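Local coordinates for protein beta-carbonic anhydrase (Methanothermobacter thermautotrophicus, PDB 1G5C) that catalyses the reversible hydration of carbon dioxide to bicarbonate at a zinc ion, as a beta-class carbonic anhydrase, at residues P25-L37 with G78-C90. Sequence-based numbering, arbitrary orientation.
Sequences PKLCIITCMDSRL and GDNEIIIVGHTDC. Unlike the reference sequence in segment 78-90: Asp79 (reference Val). With ZN (zinc ion), chain G.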
# COMPACT_ATOMS: atom_id res chain seq x y z
N PRO A 25 -13.71 2.03 -14.80
CA PRO A 25 -13.07 0.84 -14.23
C PRO A 25 -12.85 1.06 -12.73
O PRO A 25 -12.45 2.15 -12.33
CB PRO A 25 -11.73 0.79 -14.94
CG PRO A 25 -12.04 1.31 -16.29
CD PRO A 25 -13.20 2.28 -16.17
N LYS A 26 -13.10 0.05 -11.90
CA LYS A 26 -12.85 0.19 -10.47
C LYS A 26 -11.72 -0.80 -10.25
O LYS A 26 -11.95 -1.99 -10.01
CB LYS A 26 -14.09 -0.17 -9.65
CG LYS A 26 -15.39 0.39 -10.17
CD LYS A 26 -15.54 1.86 -9.90
CE LYS A 26 -17.03 2.26 -9.94
NZ LYS A 26 -17.66 2.12 -11.29
N LEU A 27 -10.52 -0.27 -10.36
CA LEU A 27 -9.25 -1.00 -10.30
C LEU A 27 -8.41 -0.98 -9.02
O LEU A 27 -8.29 0.05 -8.34
CB LEU A 27 -8.35 -0.44 -11.41
CG LEU A 27 -7.93 -1.12 -12.70
CD1 LEU A 27 -7.81 -0.09 -13.82
CD2 LEU A 27 -6.59 -1.80 -12.47
N CYS A 28 -7.78 -2.11 -8.72
CA CYS A 28 -6.86 -2.18 -7.59
C CYS A 28 -5.62 -2.87 -8.14
O CYS A 28 -5.71 -3.96 -8.72
CB CYS A 28 -7.40 -3.00 -6.43
SG CYS A 28 -6.13 -3.16 -5.12
N ILE A 29 -4.47 -2.22 -7.98
CA ILE A 29 -3.20 -2.76 -8.46
C ILE A 29 -2.38 -3.20 -7.24
O ILE A 29 -2.27 -2.47 -6.24
CB ILE A 29 -2.35 -1.69 -9.22
CG1 ILE A 29 -3.16 -1.03 -10.35
CG2 ILE A 29 -1.09 -2.33 -9.77
CD1 ILE A 29 -3.42 -1.93 -11.55
N ILE A 30 -1.82 -4.40 -7.32
CA ILE A 30 -0.97 -4.91 -6.25
C ILE A 30 0.43 -5.08 -6.89
O ILE A 30 0.58 -5.80 -7.88
CB ILE A 30 -1.47 -6.27 -5.71
CG1 ILE A 30 -2.82 -6.07 -5.02
CG2 ILE A 30 -0.47 -6.85 -4.72
CD1 ILE A 30 -3.56 -7.36 -4.67
N THR A 31 1.43 -4.40 -6.34
CA THR A 31 2.77 -4.51 -6.89
C THR A 31 3.86 -4.38 -5.83
O THR A 31 3.59 -4.43 -4.62
CB THR A 31 2.96 -3.50 -8.06
OG1 THR A 31 4.18 -3.81 -8.77
CG2 THR A 31 2.98 -2.04 -7.54
N CYS A 32 5.11 -4.22 -6.28
CA CYS A 32 6.24 -4.16 -5.36
C CYS A 32 6.65 -2.74 -4.98
O CYS A 32 6.28 -1.78 -5.66
CB CYS A 32 7.44 -4.92 -5.98
SG CYS A 32 8.89 -5.07 -4.89
N MET A 33 7.45 -2.63 -3.91
CA MET A 33 7.91 -1.33 -3.42
C MET A 33 9.14 -0.80 -4.17
O MET A 33 9.62 0.33 -3.91
CB MET A 33 8.22 -1.43 -1.91
CG MET A 33 9.43 -2.29 -1.61
SD MET A 33 9.68 -2.61 0.14
CE MET A 33 10.49 -1.19 0.62
N ASP A 34 9.64 -1.62 -5.10
CA ASP A 34 10.80 -1.30 -5.92
C ASP A 34 10.72 0.13 -6.49
O ASP A 34 9.72 0.52 -7.10
CB ASP A 34 10.91 -2.32 -7.09
CG ASP A 34 12.32 -2.35 -7.69
OD1 ASP A 34 12.70 -1.39 -8.39
OD2 ASP A 34 13.04 -3.32 -7.41
N SER A 35 11.78 0.90 -6.30
CA SER A 35 11.81 2.30 -6.76
C SER A 35 11.75 2.50 -8.26
O SER A 35 11.37 3.58 -8.73
CB SER A 35 13.04 3.04 -6.22
OG SER A 35 14.22 2.63 -6.88
N ARG A 36 12.09 1.46 -9.03
CA ARG A 36 12.05 1.59 -10.48
C ARG A 36 10.64 1.52 -11.06
O ARG A 36 10.44 1.77 -12.26
CB ARG A 36 12.93 0.51 -11.12
CG ARG A 36 14.39 0.68 -10.76
CD ARG A 36 15.17 -0.54 -11.17
NE ARG A 36 14.89 -1.65 -10.27
CZ ARG A 36 15.40 -2.87 -10.41
NH1 ARG A 36 16.23 -3.15 -11.43
NH2 ARG A 36 15.10 -3.79 -9.52
N LEU A 37 9.68 1.18 -10.22
CA LEU A 37 8.29 1.11 -10.67
C LEU A 37 7.61 2.48 -10.55
O LEU A 37 6.56 2.70 -11.14
CB LEU A 37 7.50 0.09 -9.83
CG LEU A 37 7.88 -1.37 -10.10
CD1 LEU A 37 7.28 -2.29 -9.04
CD2 LEU A 37 7.40 -1.75 -11.50
N GLY A 78 -15.91 -0.09 -4.16
CA GLY A 78 -16.46 -0.70 -5.36
C GLY A 78 -15.50 -1.36 -6.35
O GLY A 78 -15.85 -1.55 -7.51
N ASP A 79 -14.30 -1.71 -5.92
CA ASP A 79 -13.36 -2.36 -6.84
C ASP A 79 -13.89 -3.71 -7.30
O ASP A 79 -14.36 -4.52 -6.48
CB ASP A 79 -12.00 -2.53 -6.18
CG ASP A 79 -11.26 -1.22 -6.09
OD1 ASP A 79 -10.32 -1.10 -5.29
OD2 ASP A 79 -11.62 -0.30 -6.85
N ASN A 80 -13.81 -3.95 -8.59
CA ASN A 80 -14.29 -5.21 -9.14
C ASN A 80 -13.24 -5.85 -10.01
O ASN A 80 -13.49 -6.84 -10.69
CB ASN A 80 -15.61 -4.99 -9.93
CG ASN A 80 -15.44 -4.05 -11.10
OD1 ASN A 80 -14.37 -3.95 -11.69
ND2 ASN A 80 -16.53 -3.37 -11.47
N GLU A 81 -12.03 -5.30 -9.99
CA GLU A 81 -10.92 -5.85 -10.76
C GLU A 81 -9.60 -5.60 -10.05
O GLU A 81 -9.27 -4.46 -9.69
CB GLU A 81 -10.88 -5.22 -12.16
CG GLU A 81 -9.72 -5.69 -13.04
CD GLU A 81 -9.95 -5.38 -14.52
OE1 GLU A 81 -10.61 -4.37 -14.82
OE2 GLU A 81 -9.47 -6.16 -15.38
N ILE A 82 -8.85 -6.67 -9.84
CA ILE A 82 -7.56 -6.57 -9.17
C ILE A 82 -6.48 -7.09 -10.11
O ILE A 82 -6.68 -8.13 -10.76
CB ILE A 82 -7.53 -7.44 -7.88
CG1 ILE A 82 -8.61 -6.98 -6.91
CG2 ILE A 82 -6.14 -7.36 -7.24
CD1 ILE A 82 -8.77 -7.88 -5.70
N ILE A 83 -5.36 -6.39 -10.17
CA ILE A 83 -4.24 -6.79 -11.03
C ILE A 83 -2.96 -6.84 -10.22
O ILE A 83 -2.50 -5.80 -9.70
CB ILE A 83 -4.00 -5.80 -12.21
CG1 ILE A 83 -5.26 -5.65 -13.05
CG2 ILE A 83 -2.87 -6.33 -13.10
CD1 ILE A 83 -5.15 -4.58 -14.17
N ILE A 84 -2.38 -8.02 -10.08
CA ILE A 84 -1.11 -8.12 -9.38
C ILE A 84 -0.08 -7.90 -10.47
O ILE A 84 -0.21 -8.47 -11.57
CB ILE A 84 -0.89 -9.52 -8.75
CG1 ILE A 84 -1.96 -9.79 -7.68
CG2 ILE A 84 0.53 -9.60 -8.18
CD1 ILE A 84 -1.93 -11.22 -7.10
N VAL A 85 0.90 -7.04 -10.21
CA VAL A 85 1.96 -6.78 -11.18
C VAL A 85 3.34 -7.04 -10.56
O VAL A 85 3.82 -6.27 -9.71
CB VAL A 85 1.92 -5.32 -11.73
CG1 VAL A 85 3.01 -5.13 -12.79
CG2 VAL A 85 0.55 -5.02 -12.33
N GLY A 86 3.95 -8.16 -10.95
CA GLY A 86 5.29 -8.43 -10.46
C GLY A 86 6.23 -7.77 -11.45
O GLY A 86 5.77 -7.18 -12.44
N HIS A 87 7.54 -7.86 -11.23
CA HIS A 87 8.46 -7.25 -12.18
C HIS A 87 9.75 -8.03 -12.22
O HIS A 87 10.10 -8.72 -11.27
CB HIS A 87 8.76 -5.79 -11.78
CG HIS A 87 9.51 -5.67 -10.49
ND1 HIS A 87 10.89 -5.62 -10.44
CD2 HIS A 87 9.08 -5.65 -9.21
CE1 HIS A 87 11.27 -5.57 -9.18
NE2 HIS A 87 10.20 -5.58 -8.40
N THR A 88 10.46 -7.92 -13.34
CA THR A 88 11.73 -8.63 -13.49
C THR A 88 12.76 -7.97 -12.59
O THR A 88 12.65 -6.78 -12.25
CB THR A 88 12.24 -8.55 -14.94
OG1 THR A 88 12.32 -7.18 -15.33
CG2 THR A 88 11.30 -9.27 -15.89
N ASP A 89 13.77 -8.75 -12.21
CA ASP A 89 14.86 -8.30 -11.34
C ASP A 89 14.35 -7.80 -9.99
O ASP A 89 14.75 -6.74 -9.52
CB ASP A 89 15.69 -7.21 -12.03
CG ASP A 89 16.98 -6.91 -11.28
OD1 ASP A 89 17.55 -7.84 -10.71
OD2 ASP A 89 17.43 -5.75 -11.27
N CYS A 90 13.47 -8.59 -9.38
CA CYS A 90 12.91 -8.25 -8.07
C CYS A 90 13.91 -8.69 -6.99
O CYS A 90 14.34 -7.88 -6.17
CB CYS A 90 11.57 -8.94 -7.86
SG CYS A 90 10.73 -8.50 -6.32
ZN ZN G . 10.43 -6.13 -6.41
O HOH W 1 -13.02 -2.53 -13.68
O HOH W 2 12.28 -5.31 -6.23
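The zinc site of this beta-class carbonic anhydrase is built at the C-terminal ends of two neighbouring parallel strands: Cys32 SG, His87 NE2 (2.1 Å from the zinc) and, from the loop that follows, Cys90 SG coordinate the metal, and a water is the fourth ligand. The Asp34 side chain crosses that of His87 at about a right angle, Asp34 OD2 3.4 Å from His87 CE1, with carboxylate and ring planes 64° apart, while Cys32 CB sits at the ring's edge. Arg36 fixes the rotation of this carboxylate: NE and NH2 grip OD1 and OD2 side-on, both oxygens met on their syn sides, and OD1 takes the backbone N of Arg36 on its anti lone pair, an Asx turn. A bend at chi3 (-74°) turns the guanidinium so that NH1 also reaches Asp89 OD2 (2.9 Å, 166° at the hydrogen) and NH2 the Asp89 carbonyl. A leucine in place of Arg36 would probably leave Asp34 held by the backbone N alone among these donors, freer to rotate, and Asp89 without this countercharge. Upstream, strands 27-32 and 81-87 form central strands of the sheet; Ile30 N donates to Ile83 O (2.8 Å) and Val85 N to Ile30 O. Ile30 CD1 crosses to Ile82 CG2 on the face under helix 128-141; on the other, Leu27 CD2 meets Ile83 CD1 (3.6 Å), and Thr31 OG1 donates to Val85 O (2.7 Å).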